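Local coordinates for putative uncharacterized protein (Chaetomium thermophilum, PDB 4XRI) that probably carries protein cargo into the nucleus as an importin-beta, a highly flexible HEAT-repeat transport receptor likely to bind a small GTPase, at residues N468-S473 with L514-P519; P422-M427 with I463-N468; F537-A542 with L590-Q595; N486-F491 with N500-H505. The protein carries 2 engineered substitutions. All blocks are in the same frame, centred on the assembly; numbering follows the deposited sequence.

Contact 1: N468-S473 with L514-P519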
loop_
_atom_site.group_PDB
_atom_site.type_symbol
_atom_site.label_atom_id
_atom_site.label_comp_id
_atom_site.label_asym_id
_atom_site.label_seq_id
_atom_site.Cartn_x
_atom_site.Cartn_y
_atom_site.Cartn_z
ATOM N N ASN A 468 16.840 -11.065 -26.046
ATOM C CA ASN A 468 18.106 -10.492 -26.490
ATOM C C ASN A 468 18.525 -9.344 -25.583
ATOM O O ASN A 468 19.696 -9.212 -25.227
ATOM C CB ASN A 468 18.001 -10.009 -27.938
ATOM C CG ASN A 468 19.324 -9.502 -28.478
ATOM O OD1 ASN A 468 19.502 -8.304 -28.696
ATOM N ND2 ASN A 468 20.263 -10.417 -28.693
ATOM N N GLY A 469 17.552 -8.524 -25.202
ATOM C CA GLY A 469 17.793 -7.425 -24.286
ATOM C C GLY A 469 18.138 -7.915 -22.895
ATOM O O GLY A 469 19.067 -7.410 -22.264
ATOM N N LEU A 470 17.391 -8.906 -22.418
ATOM C CA LEU A 470 17.608 -9.462 -21.085
ATOM C C LEU A 470 18.987 -10.096 -20.942
ATOM O O LEU A 470 19.654 -9.929 -19.920
ATOM C CB LEU A 470 16.530 -10.498 -20.757
ATOM C CG LEU A 470 16.756 -11.355 -19.507
ATOM C CD1 LEU A 470 16.895 -10.487 -18.267
ATOM C CD2 LEU A 470 15.631 -12.364 -19.332
ATOM N N MET A 471 19.415 -10.815 -21.973
ATOM C CA MET A 471 20.638 -11.606 -21.888
ATOM C C MET A 471 21.905 -10.809 -22.198
ATOM O O MET A 471 23.013 -11.278 -21.929
ATOM C CB MET A 471 20.542 -12.814 -22.825
ATOM C CG MET A 471 19.374 -13.744 -22.506
ATOM S SD MET A 471 19.225 -15.142 -23.639
ATOM C CE MET A 471 20.661 -16.106 -23.181
ATOM N N ASN A 472 21.752 -9.611 -22.753
ATOM C CA ASN A 472 22.920 -8.831 -23.157
ATOM C C ASN A 472 22.964 -7.397 -22.627
ATOM O O ASN A 472 24.000 -6.734 -22.719
ATOM C CB ASN A 472 23.018 -8.794 -24.683
ATOM C CG ASN A 472 23.027 -10.177 -25.303
ATOM O OD1 ASN A 472 23.998 -10.921 -25.170
ATOM N ND2 ASN A 472 21.948 -10.523 -25.996
ATOM N N SER A 473 21.856 -6.914 -22.073
ATOM C CA SER A 473 21.793 -5.521 -21.634
ATOM C C SER A 473 21.090 -5.361 -20.287
ATOM O O SER A 473 19.881 -5.148 -20.238
ATOM C CB SER A 473 21.095 -4.667 -22.694
ATOM O OG SER A 473 21.729 -4.806 -23.956
ATOM N N LEU A 514 17.517 -19.902 -17.785
ATOM C CA LEU A 514 18.479 -20.689 -17.021
ATOM C C LEU A 514 19.907 -20.239 -17.314
ATOM O O LEU A 514 20.784 -20.332 -16.451
ATOM C CB LEU A 514 18.320 -22.182 -17.322
ATOM C CG LEU A 514 17.198 -22.909 -16.579
ATOM C CD1 LEU A 514 17.052 -24.340 -17.071
ATOM C CD2 LEU A 514 17.450 -22.875 -15.083
ATOM N N THR A 515 20.133 -19.738 -18.526
ATOM C CA THR A 515 21.456 -19.271 -18.921
ATOM C C THR A 515 21.821 -17.980 -18.201
ATOM O O THR A 515 22.917 -17.850 -17.660
ATOM C CB THR A 515 21.545 -19.039 -20.441
ATOM O OG1 THR A 515 21.229 -20.253 -21.133
ATOM C CG2 THR A 515 22.943 -18.577 -20.833
ATOM N N VAL A 516 20.891 -17.032 -18.182
ATOM C CA VAL A 516 21.144 -15.723 -17.591
ATOM C C VAL A 516 21.220 -15.798 -16.062
ATOM O O VAL A 516 21.871 -14.968 -15.426
ATOM C CB VAL A 516 20.060 -14.699 -18.023
ATOM C CG1 VAL A 516 18.697 -15.082 -17.480
ATOM C CG2 VAL A 516 20.439 -13.287 -17.596
ATOM N N THR A 517 20.578 -16.803 -15.473
ATOM C CA THR A 517 20.622 -16.982 -14.022
ATOM C C THR A 517 21.782 -17.879 -13.593
ATOM O O THR A 517 22.040 -18.051 -12.399
ATOM C CB THR A 517 19.309 -17.587 -13.474
ATOM O OG1 THR A 517 18.982 -18.776 -14.206
ATOM C CG2 THR A 517 18.164 -16.594 -13.589
ATOM N N ALA A 518 22.478 -18.446 -14.573
ATOM C CA ALA A 518 23.563 -19.394 -14.313
ATOM C C ALA A 518 24.787 -18.815 -13.583
ATOM O O ALA A 518 25.318 -19.470 -12.685
ATOM C CB ALA A 518 24.006 -20.039 -15.621
ATOM N N PRO A 519 25.255 -17.605 -13.963
ATOM C CA PRO A 519 26.433 -17.108 -13.242
ATOM C C PRO A 519 26.167 -16.875 -11.761
ATOM O O PRO A 519 25.073 -16.456 -11.388
ATOM C CB PRO A 519 26.747 -15.780 -13.949
ATOM C CG PRO A 519 26.135 -15.908 -15.288
ATOM C CD PRO A 519 24.890 -16.709 -15.074
#

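Contact 2: P422-M427 with I463-N468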
loop_
_atom_site.group_PDB
_atom_site.type_symbol
_atom_site.label_atom_id
_atom_site.label_comp_id
_atom_site.label_asym_id
_atom_site.label_seq_id
_atom_site.Cartn_x
_atom_site.Cartn_y
_atom_site.Cartn_z
ATOM N N PRO A 422 7.083 -1.485 -35.808
ATOM C CA PRO A 422 8.038 -0.388 -35.599
ATOM C C PRO A 422 8.571 -0.327 -34.171
ATOM O O PRO A 422 9.750 -0.036 -33.973
ATOM C CB PRO A 422 7.210 0.863 -35.921
ATOM C CG PRO A 422 6.151 0.385 -36.839
ATOM C CD PRO A 422 5.805 -0.985 -36.350
ATOM N N LEU A 423 7.716 -0.605 -33.193
ATOM C CA LEU A 423 8.131 -0.559 -31.796
ATOM C C LEU A 423 9.127 -1.671 -31.487
ATOM O O LEU A 423 10.066 -1.474 -30.722
ATOM C CB LEU A 423 6.925 -0.663 -30.865
ATOM C CG LEU A 423 7.202 -0.215 -29.429
ATOM C CD1 LEU A 423 7.581 1.252 -29.406
ATOM C CD2 LEU A 423 6.008 -0.466 -28.533
ATOM N N ILE A 424 8.921 -2.837 -32.090
ATOM C CA ILE A 424 9.847 -3.951 -31.917
ATOM C C ILE A 424 11.207 -3.597 -32.508
ATOM O O ILE A 424 12.251 -3.941 -31.950
ATOM C CB ILE A 424 9.312 -5.238 -32.569
ATOM C CG1 ILE A 424 8.104 -5.760 -31.791
ATOM C CG2 ILE A 424 10.389 -6.310 -32.616
ATOM C CD1 ILE A 424 7.475 -6.990 -32.400
ATOM N N ALA A 425 11.187 -2.888 -33.630
ATOM C CA ALA A 425 12.414 -2.459 -34.288
ATOM C C ALA A 425 13.195 -1.485 -33.411
ATOM O O ALA A 425 14.419 -1.403 -33.495
ATOM C CB ALA A 425 12.100 -1.827 -35.632
ATOM N N MET A 426 12.476 -0.756 -32.562
ATOM C CA MET A 426 13.084 0.229 -31.673
ATOM C C MET A 426 13.985 -0.423 -30.626
ATOM O O MET A 426 14.757 0.255 -29.949
ATOM C CB MET A 426 11.999 1.057 -30.979
ATOM C CG MET A 426 12.371 2.512 -30.733
ATOM S SD MET A 426 12.348 3.481 -32.250
ATOM C CE MET A 426 10.901 2.792 -33.051
ATOM N N MET A 427 13.882 -1.743 -30.497
ATOM C CA MET A 427 14.704 -2.493 -29.554
ATOM C C MET A 427 16.164 -2.535 -29.992
ATOM O O MET A 427 17.041 -2.908 -29.215
ATOM C CB MET A 427 14.163 -3.916 -29.388
ATOM C CG MET A 427 12.803 -3.985 -28.712
ATOM S SD MET A 427 12.899 -3.723 -26.929
ATOM C CE MET A 427 13.621 -5.277 -26.409
ATOM N N ILE A 463 9.289 -11.764 -28.379
ATOM C CA ILE A 463 9.981 -12.567 -27.378
ATOM C C ILE A 463 11.493 -12.559 -27.609
ATOM O O ILE A 463 12.274 -12.436 -26.664
ATOM C CB ILE A 463 9.458 -14.029 -27.370
ATOM C CG1 ILE A 463 8.359 -14.198 -26.319
ATOM C CG2 ILE A 463 10.574 -15.020 -27.089
ATOM C CD1 ILE A 463 6.978 -13.845 -26.807
ATOM N N ARG A 464 11.898 -12.669 -28.870
ATOM C CA ARG A 464 13.313 -12.745 -29.212
ATOM C C ARG A 464 14.046 -11.459 -28.842
ATOM O O ARG A 464 15.163 -11.499 -28.322
ATOM C CB ARG A 464 13.487 -13.043 -30.703
ATOM C CG ARG A 464 14.868 -13.554 -31.081
ATOM C CD ARG A 464 14.894 -14.040 -32.521
ATOM N NE ARG A 464 14.607 -12.965 -33.465
ATOM C CZ ARG A 464 14.290 -13.156 -34.741
ATOM N NH1 ARG A 464 14.046 -12.118 -35.530
ATOM N NH2 ARG A 464 14.208 -14.387 -35.228
ATOM N N SER A 465 13.408 -10.323 -29.106
ATOM C CA SER A 465 13.998 -9.020 -28.814
ATOM C C SER A 465 14.110 -8.783 -27.312
ATOM O O SER A 465 15.097 -8.229 -26.830
ATOM C CB SER A 465 13.173 -7.903 -29.457
ATOM O OG SER A 465 11.899 -7.792 -28.847
ATOM N N LEU A 466 13.086 -9.207 -26.578
ATOM C CA LEU A 466 13.068 -9.059 -25.129
ATOM C C LEU A 466 14.140 -9.926 -24.479
ATOM O O LEU A 466 14.835 -9.482 -23.565
ATOM C CB LEU A 466 11.688 -9.413 -24.576
ATOM C CG LEU A 466 10.560 -8.493 -25.044
ATOM C CD1 LEU A 466 9.215 -9.133 -24.788
ATOM C CD2 LEU A 466 10.649 -7.140 -24.365
ATOM N N PHE A 467 14.276 -11.159 -24.959
ATOM C CA PHE A 467 15.306 -12.058 -24.450
ATOM C C PHE A 467 16.697 -11.565 -24.822
ATOM O O PHE A 467 17.621 -11.638 -24.013
ATOM C CB PHE A 467 15.100 -13.480 -24.972
ATOM C CG PHE A 467 14.240 -14.332 -24.080
ATOM C CD1 PHE A 467 13.033 -14.836 -24.532
ATOM C CD2 PHE A 467 14.638 -14.620 -22.785
ATOM C CE1 PHE A 467 12.242 -15.619 -23.710
ATOM C CE2 PHE A 467 13.852 -15.399 -21.959
ATOM C CZ PHE A 467 12.652 -15.900 -22.422
ATOM N N ASN A 468 16.840 -11.065 -26.046
ATOM C CA ASN A 468 18.106 -10.492 -26.490
ATOM C C ASN A 468 18.525 -9.344 -25.583
ATOM O O ASN A 468 19.696 -9.212 -25.227
ATOM C CB ASN A 468 18.001 -10.009 -27.938
ATOM C CG ASN A 468 19.324 -9.502 -28.478
ATOM O OD1 ASN A 468 19.502 -8.304 -28.696
ATOM N ND2 ASN A 468 20.263 -10.417 -28.693
#

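Contact 3: F537-A542 with L590-Q595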
loop_
_atom_site.group_PDB
_atom_site.type_symbol
_atom_site.label_atom_id
_atom_site.label_comp_id
_atom_site.label_asym_id
_atom_site.label_seq_id
_atom_site.Cartn_x
_atom_site.Cartn_y
_atom_site.Cartn_z
ATOM N N PHE A 537 6.459 -18.395 -16.497
ATOM C CA PHE A 537 6.428 -19.264 -17.671
ATOM C C PHE A 537 5.953 -20.664 -17.291
ATOM O O PHE A 537 5.170 -21.283 -18.012
ATOM C CB PHE A 537 7.807 -19.337 -18.332
ATOM C CG PHE A 537 7.985 -18.376 -19.474
ATOM C CD1 PHE A 537 8.230 -17.033 -19.240
ATOM C CD2 PHE A 537 7.914 -18.820 -20.783
ATOM C CE1 PHE A 537 8.397 -16.151 -20.291
ATOM C CE2 PHE A 537 8.081 -17.946 -21.836
ATOM C CZ PHE A 537 8.321 -16.609 -21.590
ATOM N N VAL A 538 6.428 -21.150 -16.149
ATOM C CA VAL A 538 6.046 -22.466 -15.650
ATOM C C VAL A 538 4.576 -22.508 -15.263
ATOM O O VAL A 538 3.852 -23.429 -15.645
ATOM C CB VAL A 538 6.897 -22.878 -14.431
ATOM C CG1 VAL A 538 6.278 -24.077 -13.727
ATOM C CG2 VAL A 538 8.317 -23.183 -14.862
ATOM N N GLN A 539 4.147 -21.507 -14.497
ATOM C CA GLN A 539 2.760 -21.410 -14.047
ATOM C C GLN A 539 1.773 -21.507 -15.210
ATOM O O GLN A 539 0.730 -22.151 -15.097
ATOM C CB GLN A 539 2.527 -20.098 -13.289
ATOM C CG GLN A 539 3.276 -19.976 -11.974
ATOM C CD GLN A 539 3.054 -18.632 -11.306
ATOM O OE1 GLN A 539 2.148 -17.885 -11.676
ATOM N NE2 GLN A 539 3.886 -18.313 -10.322
ATOM N N ASN A 540 2.120 -20.873 -16.324
ATOM C CA ASN A 540 1.229 -20.782 -17.473
ATOM C C ASN A 540 1.559 -21.774 -18.585
ATOM O O ASN A 540 1.086 -21.631 -19.715
ATOM C CB ASN A 540 1.263 -19.364 -18.040
ATOM C CG ASN A 540 0.781 -18.326 -17.047
ATOM O OD1 ASN A 540 -0.417 -18.073 -16.933
ATOM N ND2 ASN A 540 1.714 -17.719 -16.321
ATOM N N ALA A 541 2.367 -22.779 -18.266
ATOM C CA ALA A 541 2.791 -23.755 -19.262
ATOM C C ALA A 541 1.661 -24.719 -19.606
ATOM O O ALA A 541 0.823 -25.035 -18.763
ATOM C CB ALA A 541 4.007 -24.520 -18.764
ATOM N N ALA A 542 1.643 -25.184 -20.851
ATOM C CA ALA A 542 0.641 -26.149 -21.287
ATOM C C ALA A 542 1.159 -27.576 -21.118
ATOM O O ALA A 542 2.343 -27.786 -20.841
ATOM C CB ALA A 542 0.248 -25.891 -22.723
ATOM N N LEU A 590 10.797 -23.548 -7.977
ATOM C CA LEU A 590 10.487 -24.905 -7.541
ATOM C C LEU A 590 9.000 -25.042 -7.227
ATOM O O LEU A 590 8.341 -25.982 -7.678
ATOM C CB LEU A 590 11.321 -25.290 -6.316
ATOM C CG LEU A 590 10.987 -26.669 -5.738
ATOM C CD1 LEU A 590 11.323 -27.759 -6.743
ATOM C CD2 LEU A 590 11.704 -26.912 -4.417
ATOM N N GLN A 591 8.484 -24.088 -6.456
ATOM C CA GLN A 591 7.066 -24.038 -6.114
ATOM C C GLN A 591 6.186 -24.060 -7.362
ATOM O O GLN A 591 5.157 -24.737 -7.395
ATOM C CB GLN A 591 6.769 -22.788 -5.281
ATOM C CG GLN A 591 5.321 -22.645 -4.839
ATOM C CD GLN A 591 5.053 -21.317 -4.158
ATOM O OE1 GLN A 591 5.976 -20.644 -3.702
ATOM N NE2 GLN A 591 3.785 -20.926 -4.099
ATOM N N ALA A 592 6.612 -23.329 -8.389
ATOM C CA ALA A 592 5.875 -23.250 -9.646
ATOM C C ALA A 592 5.811 -24.608 -10.338
ATOM O O ALA A 592 4.752 -25.021 -10.815
ATOM C CB ALA A 592 6.506 -22.217 -10.566
ATOM N N THR A 593 6.944 -25.304 -10.379
ATOM C CA THR A 593 7.010 -26.613 -11.017
ATOM C C THR A 593 6.200 -27.645 -10.241
ATOM O O THR A 593 5.578 -28.527 -10.833
ATOM C CB THR A 593 8.461 -27.115 -11.149
ATOM O OG1 THR A 593 9.051 -27.228 -9.849
ATOM C CG2 THR A 593 9.287 -26.158 -12.001
ATOM N N VAL A 594 6.209 -27.533 -8.916
ATOM C CA VAL A 594 5.451 -28.451 -8.075
ATOM C C VAL A 594 3.955 -28.315 -8.337
ATOM O O VAL A 594 3.267 -29.306 -8.599
ATOM C CB VAL A 594 5.726 -28.220 -6.575
ATOM C CG1 VAL A 594 4.768 -29.047 -5.730
ATOM C CG2 VAL A 594 7.175 -28.564 -6.231
ATOM N N GLN A 595 3.461 -27.080 -8.269
ATOM C CA GLN A 595 2.050 -26.795 -8.532
ATOM C C GLN A 595 1.641 -27.206 -9.942
ATOM O O GLN A 595 0.566 -27.776 -10.144
ATOM C CB GLN A 595 1.743 -25.307 -8.327
ATOM C CG GLN A 595 1.792 -24.847 -6.883
ATOM C CD GLN A 595 1.265 -23.434 -6.702
ATOM O OE1 GLN A 595 1.886 -22.609 -6.029
ATOM N NE2 GLN A 595 0.112 -23.149 -7.300
#

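Contact 4: N486-F491 with N500-H505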
loop_
_atom_site.group_PDB
_atom_site.type_symbol
_atom_site.label_atom_id
_atom_site.label_comp_id
_atom_site.label_asym_id
_atom_site.label_seq_id
_atom_site.Cartn_x
_atom_site.Cartn_y
_atom_site.Cartn_z
ATOM N N ASN A 486 4.296 -10.541 -18.576
ATOM C CA ASN A 486 3.004 -10.169 -19.149
ATOM C C ASN A 486 2.585 -11.105 -20.276
ATOM O O ASN A 486 1.455 -11.583 -20.310
ATOM C CB ASN A 486 3.041 -8.728 -19.668
ATOM C CG ASN A 486 2.927 -7.703 -18.556
ATOM O OD1 ASN A 486 2.316 -7.961 -17.518
ATOM N ND2 ASN A 486 3.508 -6.530 -18.771
ATOM N N ILE A 487 3.515 -11.358 -21.191
ATOM C CA ILE A 487 3.283 -12.237 -22.332
ATOM C C ILE A 487 2.936 -13.659 -21.902
ATOM O O ILE A 487 1.993 -14.264 -22.420
ATOM C CB ILE A 487 4.516 -12.274 -23.245
ATOM C CG1 ILE A 487 4.721 -10.910 -23.903
ATOM C CG2 ILE A 487 4.378 -13.362 -24.296
ATOM C CD1 ILE A 487 6.089 -10.741 -24.501
ATOM N N ALA A 488 3.702 -14.186 -20.951
ATOM C CA ALA A 488 3.451 -15.518 -20.412
ATOM C C ALA A 488 2.064 -15.599 -19.778
ATOM O O ALA A 488 1.378 -16.615 -19.888
ATOM C CB ALA A 488 4.522 -15.889 -19.398
ATOM N N GLU A 489 1.657 -14.518 -19.122
ATOM C CA GLU A 489 0.343 -14.449 -18.490
ATOM C C GLU A 489 -0.784 -14.365 -19.515
ATOM O O GLU A 489 -1.845 -14.962 -19.332
ATOM C CB GLU A 489 0.268 -13.247 -17.544
ATOM C CG GLU A 489 1.077 -13.402 -16.267
ATOM C CD GLU A 489 1.138 -12.117 -15.460
ATOM O OE1 GLU A 489 0.492 -11.127 -15.864
ATOM O OE2 GLU A 489 1.837 -12.098 -14.424
ATOM N N ARG A 490 -0.549 -13.620 -20.591
ATOM C CA ARG A 490 -1.589 -13.345 -21.579
ATOM C C ARG A 490 -1.730 -14.438 -22.639
ATOM O O ARG A 490 -2.794 -14.593 -23.237
ATOM C CB ARG A 490 -1.317 -12.004 -22.264
ATOM C CG ARG A 490 -1.339 -10.809 -21.325
ATOM C CD ARG A 490 -2.710 -10.605 -20.712
ATOM N NE ARG A 490 -2.655 -9.724 -19.551
ATOM C CZ ARG A 490 -3.723 -9.288 -18.892
ATOM N NH1 ARG A 490 -4.937 -9.647 -19.287
ATOM N NH2 ARG A 490 -3.578 -8.491 -17.841
ATOM N N PHE A 491 -0.658 -15.185 -22.882
ATOM C CA PHE A 491 -0.693 -16.258 -23.875
ATOM C C PHE A 491 -0.619 -17.626 -23.209
ATOM O O PHE A 491 0.109 -18.512 -23.658
ATOM C CB PHE A 491 0.450 -16.100 -24.880
ATOM C CG PHE A 491 0.342 -14.866 -25.733
ATOM C CD1 PHE A 491 -0.267 -14.918 -26.975
ATOM C CD2 PHE A 491 0.851 -13.655 -25.292
ATOM C CE1 PHE A 491 -0.367 -13.787 -27.762
ATOM C CE2 PHE A 491 0.754 -12.520 -26.074
ATOM C CZ PHE A 491 0.145 -12.586 -27.311
ATOM N N ASN A 500 -0.310 -23.783 -25.910
ATOM C CA ASN A 500 -0.642 -22.366 -26.002
ATOM C C ASN A 500 0.375 -21.719 -26.949
ATOM O O ASN A 500 1.329 -22.385 -27.345
ATOM C CB ASN A 500 -0.664 -21.714 -24.606
ATOM C CG ASN A 500 0.680 -21.765 -23.892
ATOM O OD1 ASN A 500 1.739 -21.570 -24.491
ATOM N ND2 ASN A 500 0.634 -22.012 -22.587
ATOM N N PRO A 501 0.174 -20.443 -27.337
ATOM C CA PRO A 501 1.108 -19.855 -28.309
ATOM C C PRO A 501 2.593 -19.918 -27.934
ATOM O O PRO A 501 3.436 -19.971 -28.829
ATOM C CB PRO A 501 0.650 -18.395 -28.381
ATOM C CG PRO A 501 -0.796 -18.452 -28.087
ATOM C CD PRO A 501 -0.963 -19.540 -27.065
ATOM N N LEU A 502 2.909 -19.925 -26.642
ATOM C CA LEU A 502 4.304 -19.895 -26.206
ATOM C C LEU A 502 4.952 -21.275 -26.155
ATOM O O LEU A 502 6.167 -21.387 -26.006
ATOM C CB LEU A 502 4.415 -19.238 -24.831
ATOM C CG LEU A 502 4.593 -17.721 -24.817
ATOM C CD1 LEU A 502 4.872 -17.236 -23.403
ATOM C CD2 LEU A 502 5.715 -17.310 -25.758
ATOM N N THR A 503 4.138 -22.319 -26.277
ATOM C CA THR A 503 4.614 -23.697 -26.159
ATOM C C THR A 503 5.765 -24.050 -27.115
ATOM O O THR A 503 6.748 -24.662 -26.693
ATOM C CB THR A 503 3.469 -24.704 -26.387
ATOM O OG1 THR A 503 2.364 -24.380 -25.538
ATOM C CG2 THR A 503 3.938 -26.121 -26.086
ATOM N N PRO A 504 5.656 -23.677 -28.408
ATOM C CA PRO A 504 6.812 -23.992 -29.255
ATOM C C PRO A 504 8.044 -23.146 -28.926
ATOM O O PRO A 504 9.123 -23.410 -29.458
ATOM C CB PRO A 504 6.304 -23.687 -30.669
ATOM C CG PRO A 504 5.228 -22.685 -30.474
ATOM C CD PRO A 504 4.559 -23.080 -29.195
ATOM N N HIS A 505 7.883 -22.145 -28.064
ATOM C CA HIS A 505 9.002 -21.311 -27.638
ATOM C C HIS A 505 9.440 -21.626 -26.212
ATOM O O HIS A 505 10.425 -21.069 -25.726
ATOM C CB HIS A 505 8.641 -19.827 -27.732
ATOM C CG HIS A 505 8.251 -19.381 -29.107
ATOM N ND1 HIS A 505 6.953 -19.062 -29.441
ATOM C CD2 HIS A 505 8.987 -19.195 -30.226
ATOM C CE1 HIS A 505 6.906 -18.699 -30.711
ATOM N NE2 HIS A 505 8.126 -18.772 -31.211
#

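Contact 1: N468-S473 with L514-P519
Beside the place where L470 and M471 meet V516 and T515, the carbonyl oxygen of N468 is gripped twice by N472: strongly by the side-chain amide, ND2 lying 2.7 Å from N468 O, and weakly by the backbone N. The amide nitrogen comes in on a lone pair in the carbonyl plane, although N468 O lies 23° out of the plane of the N472 amide. This pairing stays within 468-473, and no hydrogen bond crosses to 514-519; the two are joined by van der Waals touches, apolar but for V516 CG2 on L470 O. M471 bends at chi3 (70°), which turns its methyl CE out to T515, 4.1 Å from T515 CG2, the two side chains crossing at about a right angle. The methyl meets the carbon side of T515, whose OG1 is hydrogen-bonded to T511 O. V516 splits its branches: CG2 rests 4.2 Å from L470 O, while CG1, between the backbone N and the carbonyl carbon, looks across 4.5 Å to L470 CD2. The touch is light, yet the backbones come close, with M471 CA and V516 CA 6.0 Å apart. Deeper in, L470 also packs on C480 and C481 of helix 477-490 and on V526. Helices 455-472 and 503-516, with 477-490 between them in sequence, thus meet as neighbours in the stacked helices of an alpha-solenoid of HEAT repeats.

Contact 2: P422-M427 with I463-N468
M427 meets S465 and L466 without a ring between them: the aromatic group of 463-468, F467, starts away from 422-427 and has I463 CG2 at its edge, in the plane of the ring. Most of the touching falls to a thioether chain. M427 leaves its backbone with CG beside the N and then bends twice, at chi2 (-76°) and chi3 (-73°), which folds the methyl CE in against the opposite helix. There M427 CE presses on the backbone of S465, 3.3 Å from S465 O, a tight approach of a methyl to a carbonyl oxygen. From the same place it reaches L466 CD2 at 4.1 Å, although L466 sets out from its backbone in the other direction. Such a meeting of helix 455-472 with the end of helix 409-425 and the 3-10 turn that follows it, with helix 432-449 between them in sequence, is the lateral stacking of an alpha-solenoid, the architecture of HEAT-repeat proteins. The middle of the M427 chain runs alongside S465, CG standing 3.9 Å from S465 OG. That hydroxyl, between the backbone N and the carbonyl carbon (chi1 68°), is hydrogen-bonded to L462 O one turn back, so its polar end is spent within its own helix. I424 adds a looser edge, its CG2 lying 4.3 Å from S465 OG. With an alanine here in place of M427, the methyl beside S465 O would be gone, a gap would probably open between the helices, and L466 CD2 would probably lose one of its apolar partners. M427 also touches T438 of helix 432-449 and M476.

Contact 3: F537-A542 with L590-Q595
V538 and A592 point at each other across the contact, their CB atoms 3.9 Å apart, and the remaining touches are arranged round that axis. V538 places CG1 anti to its N (chi1 166°), a setting that carries this branch onto the opposite backbone. V538 CG1 lies 3.4 Å from A592 O and 3.6 Å from T593 N, so one methyl covers a stretch of peptide as well as packing on A592 CB at 3.7 Å. The small alanine is consistent with so near an approach, Q539 CA and A592 CA being 5.7 Å apart. Helices 524-539 and 573-597, with 546-567 between them in sequence, stack here as in an alpha-solenoid of HEAT repeats. Q539 approaches from the flank: its CG brushes A592 CB, and the chain then runs on extended. T593, turned quite differently, sets out away from 537-542, yet CG2 swings back to meet V538 CG1 at 4.0 Å, while OG1 donates to L590 O, 2.6 Å distant. That oxygen also takes the backbone N of V594, so two donors share it. Trading T593 for an alanine removes both branches, and V538 CG1 would probably lose an apolar neighbour while L590 O kept V594 N alone of these two donors. On another flank of the same helix, Q591 NE2 points nearly straight at the amide oxygen of Q595, and both glutamines touch A635 of helix 625-640, while R596, next along helix 573-597, is hydrogen-bonded through NH2 to A541 O. Helix 546-567, which follows 524-539 in the chain, lies against both segments, L552 touching V538 and V549 and S553 touching T593.

Contact 4: N486-F491 with N500-H505
F491 reaches P501 and L502 from its first side-chain carbon onward. F491 CB lies 4.2 Å from P501 CB and CG and 4.4 Å from L502 CG. With CG beside the backbone N (chi1 -65°), the ring is swung so that F491 CD1 meets P501 CG at 3.7 Å. The proline carbon sits at the edge of the ring, near its plane, rather than over a face, and the two side chains cross at about a right angle. I487 C, from the preceding turn, also lies in plane at the ring edge. L502 packs on the helix one turn earlier, its CD1 lying 3.7 Å from A488 CA and 4.0 Å from I487 CG2, crossing the isoleucine at about a right angle. Behind these apolar groups F491 O lies 3.3 Å from N500 CG, and N500 ND2 is hydrogen-bonded to A492 O. N500 N points almost straight (176°) at T503 OG1, 2.8 Å away, and N500 OD1 accepts weakly from L502 N. The result is a capping box on a type I turn, which leads into helix 503-516 beside the end of helix 477-490 in this HEAT-repeat solenoid.

The four contacts lie along one run of stacked helices, contact 4 falling in the chain between the two segments of contact 1. Contacts 1 and 2, their centres about 15 Å apart, share N468 on helix 455-472, which meets 409-425 through one part and 503-516 through the next. Contact 4, at the turn between helices 477-490 and 503-516, touches contact 2, with I487 CD1 lying 3.5 Å from L466 CD1 and I463 CD1 3.8 Å from L502 CD2. It also meets contact 3, about 13 Å away between centres, where F537 CE2 comes 3.6 Å from L502 CD1. L502 thus touches both neighbouring contacts. Contacts 1 and 3 stay about 8 Å apart at their nearest atoms.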